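Local structure of D-alanyl-D-alanine carboxypeptidase DacB2 (Mycobacterium tuberculosis H37Rv, 4RYE) at residues 25-28 with 29-32; 143-147 with 148-152; 194-197 with 198-202; 210-213 with 214-217; 243-246 with 247-250. The protein acts as a serine D,D-carboxypeptidase in vitro and probably removes the terminal D-alanine from peptidoglycan stem peptides during cell wall biogenesis. All blocks are in the same frame, centred on the assembly; numbering follows the deposited sequence.

Interaction 1: residues 25-28 with 29-32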
loop_
_atom_site.group_PDB
_atom_site.type_symbol
_atom_site.label_atom_id
_atom_site.label_comp_id
_atom_site.label_asym_id
_atom_site.label_seq_id
_atom_site.Cartn_x
_atom_site.Cartn_y
_atom_site.Cartn_z
ATOM N N VAL A 25 2.238 13.882 4.626
ATOM C CA VAL A 25 2.614 13.353 5.935
ATOM C C VAL A 25 1.458 13.669 6.861
ATOM O O VAL A 25 1.059 14.830 6.996
ATOM C CB VAL A 25 3.885 14.024 6.506
ATOM C CG1 VAL A 25 4.245 13.406 7.862
ATOM C CG2 VAL A 25 5.055 13.870 5.541
ATOM N N ALA A 26 0.881 12.639 7.464
ATOM C CA ALA A 26 -0.298 12.830 8.298
ATOM C C ALA A 26 -0.152 12.033 9.588
ATOM O O ALA A 26 0.706 11.142 9.689
ATOM C CB ALA A 26 -1.581 12.444 7.538
ATOM N N ASP A 27 -0.978 12.372 10.574
ATOM C CA ASP A 27 -0.971 11.690 11.860
ATOM C C ASP A 27 -2.017 10.584 11.766
ATOM O O ASP A 27 -3.184 10.843 11.473
ATOM C CB ASP A 27 -1.316 12.686 12.970
ATOM C CG ASP A 27 -1.281 12.069 14.374
ATOM O OD1 ASP A 27 -1.922 11.022 14.610
ATOM O OD2 ASP A 27 -0.629 12.663 15.259
ATOM N N LEU A 28 -1.583 9.352 12.000
ATOM C CA LEU A 28 -2.421 8.163 11.864
ATOM C C LEU A 28 -3.641 8.192 12.795
ATOM O O LEU A 28 -4.710 7.670 12.459
ATOM C CB LEU A 28 -1.560 6.926 12.158
ATOM C CG LEU A 28 -2.080 5.531 11.828
ATOM C CD1 LEU A 28 -2.279 5.350 10.321
ATOM C CD2 LEU A 28 -1.118 4.497 12.378
ATOM N N ASP A 29 -3.482 8.812 13.960
ATOM C CA ASP A 29 -4.527 8.790 14.978
ATOM C C ASP A 29 -5.477 9.994 14.924
ATOM O O ASP A 29 -6.693 9.832 14.984
ATOM C CB ASP A 29 -3.901 8.635 16.372
ATOM C CG ASP A 29 -3.174 7.309 16.528
ATOM O OD1 ASP A 29 -3.854 6.263 16.519
ATOM O OD2 ASP A 29 -1.927 7.306 16.642
ATOM N N SER A 30 -4.926 11.198 14.805
ATOM C CA SER A 30 -5.740 12.410 14.834
ATOM C C SER A 30 -6.247 12.828 13.449
ATOM O O SER A 30 -7.242 13.543 13.343
ATOM C CB SER A 30 -4.949 13.558 15.443
ATOM O OG SER A 30 -3.969 14.015 14.526
ATOM N N GLY A 31 -5.572 12.376 12.395
ATOM C CA GLY A 31 -5.919 12.764 11.035
ATOM C C GLY A 31 -5.410 14.141 10.620
ATOM O O GLY A 31 -5.710 14.603 9.509
ATOM N N GLN A 32 -4.655 14.807 11.500
ATOM C CA GLN A 32 -3.983 16.063 11.147
ATOM C C GLN A 32 -3.029 15.831 9.983
ATOM O O GLN A 32 -2.326 14.828 9.950
ATOM C CB GLN A 32 -3.134 16.589 12.306
ATOM C CG GLN A 32 -3.865 17.012 13.562
ATOM C CD GLN A 32 -2.900 17.132 14.740
ATOM O OE1 GLN A 32 -2.632 16.149 15.441
ATOM N NE2 GLN A 32 -2.344 18.329 14.941
HETATM O O HOH W 1 -0.534 9.629 16.609
#
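Between Asp-27 and Gln-32 the backbone doubles back, the two runs pointing 145° apart, with Asp-27 N bonded to Gln-32 O at 2.9 Å and Gly-31 N to Asp-27 O at 3.0 Å. This loop joins strands 22-27 and 32-37 of the main antiparallel sheet. Its organiser is the carboxylate of Asp-27, swung over the turn because CG stands anti to the backbone N (chi1 -178°). OD1 takes two amides at once. Asp-29 N meets Asp-27 OD1 nearly along the C-O axis at 2.8 Å, an Asx turn, whereas Ser-30 N reaches the same Asp-27 OD1 at 3.0 Å from well above the carboxylate plane. A water lies 2.8 Å from Asp-27 OD1 and 2.7 Å from Asp-29 OD2, between two like charges. Ser-30 ties the far limb: its OG accepts from Gln-32 N at 3.2 Å in an ST turn, and donates to Gln-32 OE1 in the amide plane at 2.7 Å. The Gln-32 amide thereby runs alongside the Asp-27 carboxylate, pointing the same way. Arg-229 forms a salt bridge with Asp-29 OD1. The buried Asp-27 is probably ionised: its charge is met by amides of the turn on OD1 and by a salt bridge from Arg-228, on the neighbouring strand 228-237, to OD2.

Interaction 2: residues 143-147 with 148-152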
loop_
_atom_site.group_PDB
_atom_site.type_symbol
_atom_site.label_atom_id
_atom_site.label_comp_id
_atom_site.label_asym_id
_atom_site.label_seq_id
_atom_site.Cartn_x
_atom_site.Cartn_y
_atom_site.Cartn_z
ATOM N N GLY A 143 -3.322 -3.414 -9.423
ATOM C CA GLY A 143 -2.711 -2.121 -9.700
ATOM C C GLY A 143 -2.010 -2.119 -11.042
ATOM O O GLY A 143 -1.458 -1.106 -11.474
ATOM N N LEU A 144 -2.017 -3.266 -11.706
ATOM C CA LEU A 144 -1.519 -3.341 -13.072
ATOM C C LEU A 144 -2.449 -2.517 -13.948
ATOM O O LEU A 144 -3.607 -2.294 -13.586
ATOM C CB LEU A 144 -1.501 -4.791 -13.554
ATOM C CG LEU A 144 -0.423 -5.702 -12.963
ATOM C CD1 LEU A 144 -0.617 -7.145 -13.415
ATOM C CD2 LEU A 144 0.941 -5.198 -13.383
ATOM N N ASP A 145 -1.953 -2.043 -15.087
ATOM C CA ASP A 145 -2.831 -1.365 -16.033
ATOM C C ASP A 145 -3.907 -2.352 -16.477
ATOM O O ASP A 145 -3.617 -3.514 -16.754
ATOM C CB ASP A 145 -2.052 -0.839 -17.247
ATOM C CG ASP A 145 -1.138 0.331 -16.902
ATOM O OD1 ASP A 145 -1.513 1.135 -16.031
ATOM O OD2 ASP A 145 -0.048 0.455 -17.506
ATOM N N GLY A 146 -5.154 -1.901 -16.506
ATOM C CA GLY A 146 -6.232 -2.737 -16.993
ATOM C C GLY A 146 -6.884 -2.137 -18.217
ATOM O O GLY A 146 -6.431 -1.115 -18.738
ATOM N N PRO A 147 -7.958 -2.776 -18.689
ATOM C CA PRO A 147 -8.739 -2.263 -19.813
ATOM C C PRO A 147 -9.350 -0.906 -19.481
ATOM O O PRO A 147 -9.539 -0.091 -20.383
ATOM C CB PRO A 147 -9.835 -3.319 -19.984
ATOM C CG PRO A 147 -9.242 -4.572 -19.412
ATOM C CD PRO A 147 -8.425 -4.101 -18.244
ATOM N N GLY A 148 -9.641 -0.671 -18.202
ATOM C CA GLY A 148 -10.167 0.607 -17.765
ATOM C C GLY A 148 -9.099 1.676 -17.612
ATOM O O GLY A 148 -9.403 2.812 -17.252
ATOM N N GLY A 149 -7.847 1.313 -17.881
ATOM C CA GLY A 149 -6.740 2.242 -17.743
ATOM C C GLY A 149 -5.827 1.924 -16.570
ATOM O O GLY A 149 -5.826 0.800 -16.045
ATOM N N SER A 150 -5.051 2.926 -16.160
ATOM C CA SER A 150 -4.051 2.766 -15.101
ATOM C C SER A 150 -4.655 2.919 -13.715
ATOM O O SER A 150 -4.056 2.506 -12.716
ATOM C CB SER A 150 -2.919 3.791 -15.263
ATOM O OG SER A 150 -2.224 3.597 -16.483
ATOM N N GLY A 151 -5.832 3.525 -13.650
ATOM C CA GLY A 151 -6.449 3.802 -12.363
ATOM C C GLY A 151 -5.872 5.077 -11.776
ATOM O O GLY A 151 -5.010 5.730 -12.389
ATOM N N ALA A 152 -6.331 5.431 -10.580
ATOM C CA ALA A 152 -5.957 6.701 -9.988
ATOM C C ALA A 152 -6.075 6.660 -8.486
ATOM O O ALA A 152 -6.962 6.008 -7.941
ATOM C CB ALA A 152 -6.840 7.817 -10.534
HETATM O O HOH W 2 -1.737 1.605 -11.442
HETATM O O HOH W 3 -4.455 -0.053 -11.819
#
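Asp-145 and Ser-150 face each other across a tight hairpin-like reversal, a type I beta turn running from Gly-146 to Gly-149 in the loop between helices 117-130 and 155-166. Gly-148 forms the outer corner of that turn together with Pro-147, and there the chain swings round until the two arms run 166° apart. Just inside the corner, Gly-146 and Gly-149 make a single antiparallel hydrogen-bonded pair. Gly-146 N gives to Gly-149 O at 2.8 Å, and Gly-149 N returns to Gly-146 O at 2.9 Å, coming from above that carbonyl plane. Thr-139 OG1 is a further partner of Gly-149 O.

One step out from the pair, the side chains join the arms. Ser-150 OG donates to Asp-145 OD1 at 2.6 Å, a short bond that approaches from above the carboxylate plane, 50° out of it. Ser-150 can reach across because OG sits beside its own backbone N (chi1 -63°). Its CB follows OG in and stops 3.1 Å from Asp-145 OD1. The Asp-145 side chain is about 11 Å from that of Ser-47, the inferred acyl-ester nucleophile, so the turn lies in the surroundings of the active site. Two waters link Ser-150 O to the carbonyls of Leu-144 and Gly-143. The one that donates to Leu-144 O lies 2.7 Å from Ser-150 O; the other lies 2.8 Å from Ser-150 O and 2.7 Å from Gly-143 O.

Interaction 3: residues 194-197 with 198-202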
loop_
_atom_site.group_PDB
_atom_site.type_symbol
_atom_site.label_atom_id
_atom_site.label_comp_id
_atom_site.label_asym_id
_atom_site.label_seq_id
_atom_site.Cartn_x
_atom_site.Cartn_y
_atom_site.Cartn_z
ATOM N N GLN A 194 9.036 -7.495 1.407
ATOM C CA GLN A 194 9.890 -6.656 0.570
ATOM C C GLN A 194 9.973 -5.200 1.034
ATOM O O GLN A 194 10.714 -4.410 0.453
ATOM C CB GLN A 194 9.430 -6.710 -0.890
ATOM C CG GLN A 194 8.136 -5.968 -1.161
ATOM C CD GLN A 194 7.649 -6.144 -2.591
ATOM O OE1 GLN A 194 8.226 -6.908 -3.368
ATOM N NE2 GLN A 194 6.586 -5.429 -2.944
ATOM N N ASP A 195 9.207 -4.848 2.066
ATOM C CA ASP A 195 9.203 -3.489 2.608
ATOM C C ASP A 195 10.451 -3.249 3.448
ATOM O O ASP A 195 10.498 -3.603 4.630
ATOM C CB ASP A 195 7.944 -3.275 3.455
ATOM C CG ASP A 195 7.877 -1.889 4.089
ATOM O OD1 ASP A 195 8.696 -1.004 3.744
ATOM O OD2 ASP A 195 6.977 -1.678 4.933
ATOM N N GLU A 196 11.452 -2.625 2.839
ATOM C CA GLU A 196 12.746 -2.420 3.485
ATOM C C GLU A 196 12.693 -1.370 4.595
ATOM O O GLU A 196 13.609 -1.258 5.405
ATOM C CB GLU A 196 13.791 -2.030 2.442
ATOM C CG GLU A 196 13.967 -3.085 1.362
ATOM C CD GLU A 196 15.288 -2.969 0.647
ATOM O OE1 GLU A 196 16.022 -1.994 0.913
ATOM O OE2 GLU A 196 15.596 -3.859 -0.175
ATOM N N LEU A 197 11.616 -0.606 4.637
ATOM C CA LEU A 197 11.455 0.359 5.713
ATOM C C LEU A 197 11.426 -0.360 7.069
ATOM O O LEU A 197 11.934 0.161 8.058
ATOM C CB LEU A 197 10.211 1.224 5.494
ATOM C CG LEU A 197 10.320 2.691 5.930
ATOM C CD1 LEU A 197 11.517 3.368 5.269
ATOM C CD2 LEU A 197 9.053 3.459 5.620
ATOM N N LEU A 198 10.866 -1.571 7.105
ATOM C CA LEU A 198 10.812 -2.346 8.347
ATOM C C LEU A 198 12.207 -2.600 8.890
ATOM O O LEU A 198 12.435 -2.556 10.100
ATOM C CB LEU A 198 10.095 -3.679 8.125
ATOM C CG LEU A 198 8.620 -3.540 7.753
ATOM C CD1 LEU A 198 8.011 -4.901 7.548
ATOM C CD2 LEU A 198 7.867 -2.769 8.842
ATOM N N GLN A 199 13.141 -2.861 7.982
ATOM C CA GLN A 199 14.511 -3.172 8.366
ATOM C C GLN A 199 15.387 -1.933 8.570
ATOM O O GLN A 199 16.337 -1.966 9.347
ATOM C CB GLN A 199 15.145 -4.093 7.314
ATOM C CG GLN A 199 14.385 -5.397 7.106
ATOM C CD GLN A 199 14.721 -6.070 5.789
ATOM O OE1 GLN A 199 14.592 -5.469 4.721
ATOM N NE2 GLN A 199 15.150 -7.325 5.857
ATOM N N ARG A 200 15.084 -0.847 7.871
ATOM C CA ARG A 200 15.983 0.309 7.892
ATOM C C ARG A 200 15.561 1.404 8.857
ATOM O O ARG A 200 16.380 2.240 9.257
ATOM C CB ARG A 200 16.086 0.923 6.497
ATOM C CG ARG A 200 16.702 0.014 5.455
ATOM C CD ARG A 200 16.229 0.440 4.075
ATOM N NE ARG A 200 16.827 -0.355 3.009
ATOM C CZ ARG A 200 17.886 0.035 2.315
ATOM N NH1 ARG A 200 18.444 1.206 2.585
ATOM N NH2 ARG A 200 18.380 -0.736 1.354
ATOM N N TYR A 201 14.281 1.421 9.205
ATOM C CA TYR A 201 13.731 2.527 9.980
ATOM C C TYR A 201 13.055 2.041 11.259
ATOM O O TYR A 201 11.915 1.580 11.208
ATOM C CB TYR A 201 12.708 3.304 9.138
ATOM C CG TYR A 201 12.410 4.653 9.736
ATOM C CD1 TYR A 201 13.269 5.715 9.531
ATOM C CD2 TYR A 201 11.294 4.853 10.538
ATOM C CE1 TYR A 201 13.022 6.959 10.090
ATOM C CE2 TYR A 201 11.032 6.106 11.104
ATOM C CZ TYR A 201 11.907 7.146 10.879
ATOM O OH TYR A 201 11.670 8.386 11.436
ATOM N N PRO A 202 13.764 2.119 12.404
ATOM C CA PRO A 202 13.163 1.761 13.695
ATOM C C PRO A 202 11.842 2.478 13.928
ATOM O O PRO A 202 11.769 3.703 13.791
ATOM C CB PRO A 202 14.206 2.245 14.701
ATOM C CG PRO A 202 15.516 1.987 13.983
ATOM C CD PRO A 202 15.216 2.357 12.527
#
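Glu-196 OE1 is held by two nitrogens of Arg-200, one turn on: NH2 at 2.7 Å and NE at 2.8 Å. OE1 sits at the guanidinium edge, near its plane, between the two donors, so both hydrogen bonds are bent and weak, though together they make a salt bridge. The carboxylate and guanidinium planes are only 11° apart. Both side chains set off with CG anti to the carbonyl carbon (chi1 -59° for Glu-196), and they run side by side. Beneath them, Arg-200 N bonds to Glu-196 O at 2.9 Å. At the helix start, Asp-195 OD1 accepts from Leu-197 N at 3.1 Å, a capping bond met from above the carboxylate plane. At its finish, Tyr-201 N closes on Leu-197 O at 2.9 Å, and Leu-197 CG lies 4.0 Å from Tyr-201 CB.

This short helix 197-200 leads into edge strand 204-212. Leu-197 packs on Phe-219 of strand 218-225 and on Phe-254 of helix 246-259. Tyr-201 bonds through OH to Asp-255 of that same helix, while its ring forms a cation-pi pair with Arg-225 of strand 218-225.

Interaction 4: residues 210-213 with 214-217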
loop_
_atom_site.group_PDB
_atom_site.type_symbol
_atom_site.label_atom_id
_atom_site.label_comp_id
_atom_site.label_asym_id
_atom_site.label_seq_id
_atom_site.Cartn_x
_atom_site.Cartn_y
_atom_site.Cartn_z
ATOM N N GLY A 210 5.024 0.304 -4.802
ATOM C CA GLY A 210 4.509 -0.033 -6.118
ATOM C C GLY A 210 5.311 0.572 -7.250
ATOM O O GLY A 210 5.974 1.599 -7.082
ATOM N N TYR A 211 5.256 -0.064 -8.415
ATOM C CA TYR A 211 5.828 0.530 -9.612
ATOM C C TYR A 211 5.106 0.034 -10.848
ATOM O O TYR A 211 4.800 -1.149 -10.960
ATOM C CB TYR A 211 7.329 0.216 -9.758
ATOM C CG TYR A 211 7.907 0.788 -11.045
ATOM C CD1 TYR A 211 8.370 2.094 -11.097
ATOM C CD2 TYR A 211 7.946 0.036 -12.214
ATOM C CE1 TYR A 211 8.871 2.632 -12.264
ATOM C CE2 TYR A 211 8.445 0.568 -13.389
ATOM C CZ TYR A 211 8.908 1.867 -13.405
ATOM O OH TYR A 211 9.410 2.404 -14.567
ATOM N N THR A 212 4.834 0.954 -11.766
ATOM C CA THR A 212 4.523 0.620 -13.151
ATOM C C THR A 212 5.115 1.742 -13.976
ATOM O O THR A 212 5.520 2.767 -13.432
ATOM C CB THR A 212 3.006 0.545 -13.459
ATOM O OG1 THR A 212 2.431 1.848 -13.325
ATOM C CG2 THR A 212 2.273 -0.451 -12.549
ATOM N N ASN A 213 5.156 1.562 -15.288
ATOM C CA ASN A 213 5.668 2.603 -16.165
ATOM C C ASN A 213 4.814 3.872 -16.057
ATOM O O ASN A 213 5.336 4.983 -16.023
ATOM C CB ASN A 213 5.727 2.101 -17.609
ATOM C CG ASN A 213 6.645 2.935 -18.473
ATOM O OD1 ASN A 213 7.754 3.282 -18.062
ATOM N ND2 ASN A 213 6.185 3.274 -19.674
ATOM N N ALA A 214 3.498 3.699 -15.980
ATOM C CA ALA A 214 2.581 4.836 -15.886
ATOM C C ALA A 214 2.556 5.486 -14.497
ATOM O O ALA A 214 2.403 6.702 -14.383
ATOM C CB ALA A 214 1.171 4.421 -16.307
ATOM N N ALA A 215 2.691 4.678 -13.445
ATOM C CA ALA A 215 2.652 5.188 -12.076
ATOM C C ALA A 215 3.987 5.741 -11.610
ATOM O O ALA A 215 4.038 6.548 -10.671
ATOM C CB ALA A 215 2.207 4.090 -11.115
ATOM N N ARG A 216 5.062 5.287 -12.247
ATOM C CA ARG A 216 6.404 5.421 -11.683
ATOM C C ARG A 216 6.405 4.804 -10.274
ATOM O O ARG A 216 5.680 3.834 -10.031
ATOM C CB ARG A 216 6.878 6.881 -11.720
ATOM C CG ARG A 216 6.961 7.409 -13.153
ATOM C CD ARG A 216 7.319 8.877 -13.245
ATOM N NE ARG A 216 7.351 9.282 -14.647
ATOM C CZ ARG A 216 7.786 10.455 -15.092
ATOM N NH1 ARG A 216 8.233 11.368 -14.241
ATOM N NH2 ARG A 216 7.771 10.708 -16.396
ATOM N N LYS A 217 7.197 5.331 -9.346
ATOM C CA LYS A 217 7.272 4.693 -8.020
ATOM C C LYS A 217 6.219 5.223 -7.078
ATOM O O LYS A 217 6.009 6.434 -6.995
ATOM C CB LYS A 217 8.654 4.885 -7.383
ATOM C CG LYS A 217 9.819 4.424 -8.247
ATOM C CD LYS A 217 11.102 4.326 -7.431
ATOM C CE LYS A 217 10.915 3.309 -6.320
ATOM N NZ LYS A 217 12.175 2.922 -5.667
HETATM O O HOH W 4 5.361 7.895 -16.456
#
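Ala-215 N gives a well-formed hydrogen bond to Thr-212 OG1 at 2.8 Å. A chi1 of 66° turns the threonine hydroxyl to face the reversal, and the Ala-215 methyl, CB, tucks in 3.2 Å from the same Thr-212 OG1. The backbone pairing is poorer. Arg-216 N to Thr-212 O is short, 2.8 Å, but bent and weak, and the return bond from Thr-212 N to Arg-216 O is long and weak.

Two CA-H...O contacts supplement it, Tyr-211 CA to Arg-216 O at 3.3 Å and a longer one from Lys-217 CA to Gly-210 O. Among the side chains, the Tyr-211 ring lies against the returning backbone, with Tyr-211 CD1 3.4 Å from Arg-216 O and Lys-217 CG near the same CD1. One water bridges the outer side, donating to Asn-213 O at 2.9 Å and accepting from Arg-216 NE at 3.0 Å.

The turn connects edge strand 204-212 to strand 218-225. Gly-210 lies about 4 Å from the side chain of Ser-47, consistent with the end of a K(T/S)G-type motif lining the active site. Thr-212 touches Ala-46, and Ala-215 touches Pro-44, both in the loop between strand 32-37 and helix 50-60.

Interaction 5: residues 243-246 with 247-250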
loop_
_atom_site.group_PDB
_atom_site.type_symbol
_atom_site.label_atom_id
_atom_site.label_comp_id
_atom_site.label_asym_id
_atom_site.label_seq_id
_atom_site.Cartn_x
_atom_site.Cartn_y
_atom_site.Cartn_z
ATOM N N GLY A 243 21.001 10.296 -6.153
ATOM C CA GLY A 243 19.937 11.052 -5.524
ATOM C C GLY A 243 19.401 10.228 -4.378
ATOM O O GLY A 243 19.846 9.094 -4.185
ATOM N N PRO A 244 18.471 10.792 -3.592
ATOM C CA PRO A 244 17.828 9.992 -2.543
ATOM C C PRO A 244 16.962 8.904 -3.165
ATOM O O PRO A 244 16.361 9.142 -4.215
ATOM C CB PRO A 244 16.937 11.007 -1.818
ATOM C CG PRO A 244 17.526 12.358 -2.152
ATOM C CD PRO A 244 18.079 12.212 -3.539
ATOM N N THR A 245 16.916 7.730 -2.538
ATOM C CA THR A 245 16.029 6.652 -2.965
ATOM C C THR A 245 14.672 6.849 -2.325
ATOM O O THR A 245 14.490 7.747 -1.503
ATOM C CB THR A 245 16.550 5.284 -2.504
ATOM O OG1 THR A 245 16.531 5.236 -1.070
ATOM C CG2 THR A 245 17.966 5.049 -3.008
ATOM N N TYR A 246 13.706 6.005 -2.674
ATOM C CA TYR A 246 12.405 6.118 -2.045
ATOM C C TYR A 246 12.512 5.790 -0.557
ATOM O O TYR A 246 11.786 6.360 0.258
ATOM C CB TYR A 246 11.362 5.235 -2.750
ATOM C CG TYR A 246 10.296 6.028 -3.486
ATOM C CD1 TYR A 246 10.634 7.132 -4.267
ATOM C CD2 TYR A 246 8.955 5.668 -3.413
ATOM C CE1 TYR A 246 9.659 7.864 -4.943
ATOM C CE2 TYR A 246 7.976 6.390 -4.090
ATOM C CZ TYR A 246 8.334 7.486 -4.849
ATOM O OH TYR A 246 7.367 8.209 -5.524
ATOM N N TRP A 247 13.424 4.892 -0.196
ATOM C CA TRP A 247 13.580 4.529 1.213
ATOM C C TRP A 247 14.147 5.707 1.994
ATOM O O TRP A 247 13.760 5.938 3.147
ATOM C CB TRP A 247 14.486 3.300 1.400
ATOM C CG TRP A 247 14.040 2.052 0.666
ATOM C CD1 TRP A 247 14.784 1.312 -0.209
ATOM C CD2 TRP A 247 12.756 1.406 0.746
ATOM N NE1 TRP A 247 14.045 0.251 -0.679
ATOM C CE2 TRP A 247 12.798 0.286 -0.109
ATOM C CE3 TRP A 247 11.578 1.668 1.454
ATOM C CZ2 TRP A 247 11.708 -0.576 -0.271
ATOM C CZ3 TRP A 247 10.494 0.811 1.290
ATOM C CH2 TRP A 247 10.571 -0.297 0.438
ATOM N N ASP A 248 15.070 6.432 1.358
ATOM C CA ASP A 248 15.685 7.623 1.938
ATOM C C ASP A 248 14.638 8.699 2.214
ATOM O O ASP A 248 14.567 9.241 3.322
ATOM C CB ASP A 248 16.779 8.191 1.011
ATOM C CG ASP A 248 18.045 7.345 0.995
ATOM O OD1 ASP A 248 18.343 6.679 2.009
ATOM O OD2 ASP A 248 18.754 7.360 -0.036
ATOM N N GLN A 249 13.827 9.008 1.205
ATOM C CA GLN A 249 12.850 10.084 1.324
ATOM C C GLN A 249 11.757 9.734 2.331
ATOM O O GLN A 249 11.254 10.606 3.031
ATOM C CB GLN A 249 12.251 10.446 -0.045
ATOM C CG GLN A 249 11.027 11.361 0.031
ATOM C CD GLN A 249 10.650 11.969 -1.318
ATOM O OE1 GLN A 249 10.688 11.300 -2.353
ATOM N NE2 GLN A 249 10.300 13.249 -1.309
ATOM N N ALA A 250 11.391 8.458 2.406
ATOM C CA ALA A 250 10.396 8.033 3.383
ATOM C C ALA A 250 10.933 8.257 4.786
ATOM O O ALA A 250 10.222 8.750 5.654
ATOM C CB ALA A 250 10.008 6.564 3.180
#
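A capping box begins helix 246-259, Thr-245 as N-cap against Asp-248. Trp-247 is the second residue of the helix. Its CB comes 3.7 Å from Thr-245 OG1, but the indole turns away from the cap to pack on Phe-219 of strand 218-225 and on the loop at Asp-195 and Glu-196.

Asp-248 comes next and carries the cap. Its backbone N gives to Thr-245 OG1 at 3.1 Å, and the bond is returned: Thr-245 N points at Asp-248 OD2, also 3.1 Å away, in an almost straight line (177°). OD2 receives it on the anti side, tilted 30° out of the carboxylate plane. The hydroxyl is aimed inward because OG1 of Thr-245 lies between the backbone N and the carbonyl carbon (chi1 65°). Ahead of the cap, Pro-244 CB touches Asp-248 CB at 4.0 Å. The carboxylate lies at the N-terminal end of the helix, where its negative charge would suit the helix dipole.

Gln-249 starts the regular ladder, its N reaching Thr-245 O at 3.1 Å; its side chain extends away, and OE1 accepts from Ala-20 N. Ala-250 repeats the pattern one residue later, with N 3.0 Å from Tyr-246 O and its methyl carbon CB 3.4 Å from that same oxygen.

From the N terminus, interaction 1 closes the hairpin between strands 22-27 and 32-37. Interaction 2 then turns the loop before helix 155-166, interaction 3 winds the short helix before strand 204-212, interaction 4 turns that strand into 218-225, and interaction 5 starts helix 246-259. All five run in series, so none nests in or crosses another. Three pairs nevertheless meet in space: Ser-150 packs on Ala-214 where interactions 2 and 4 adjoin near the active site, Trp-247 lies on Asp-195 and Glu-196 between interactions 3 and 5, and Tyr-246 OH weakly bonds Lys-217 O between 4 and 5. Interactions 1 and 4 belong to the same sheet, their centres 26 Å apart.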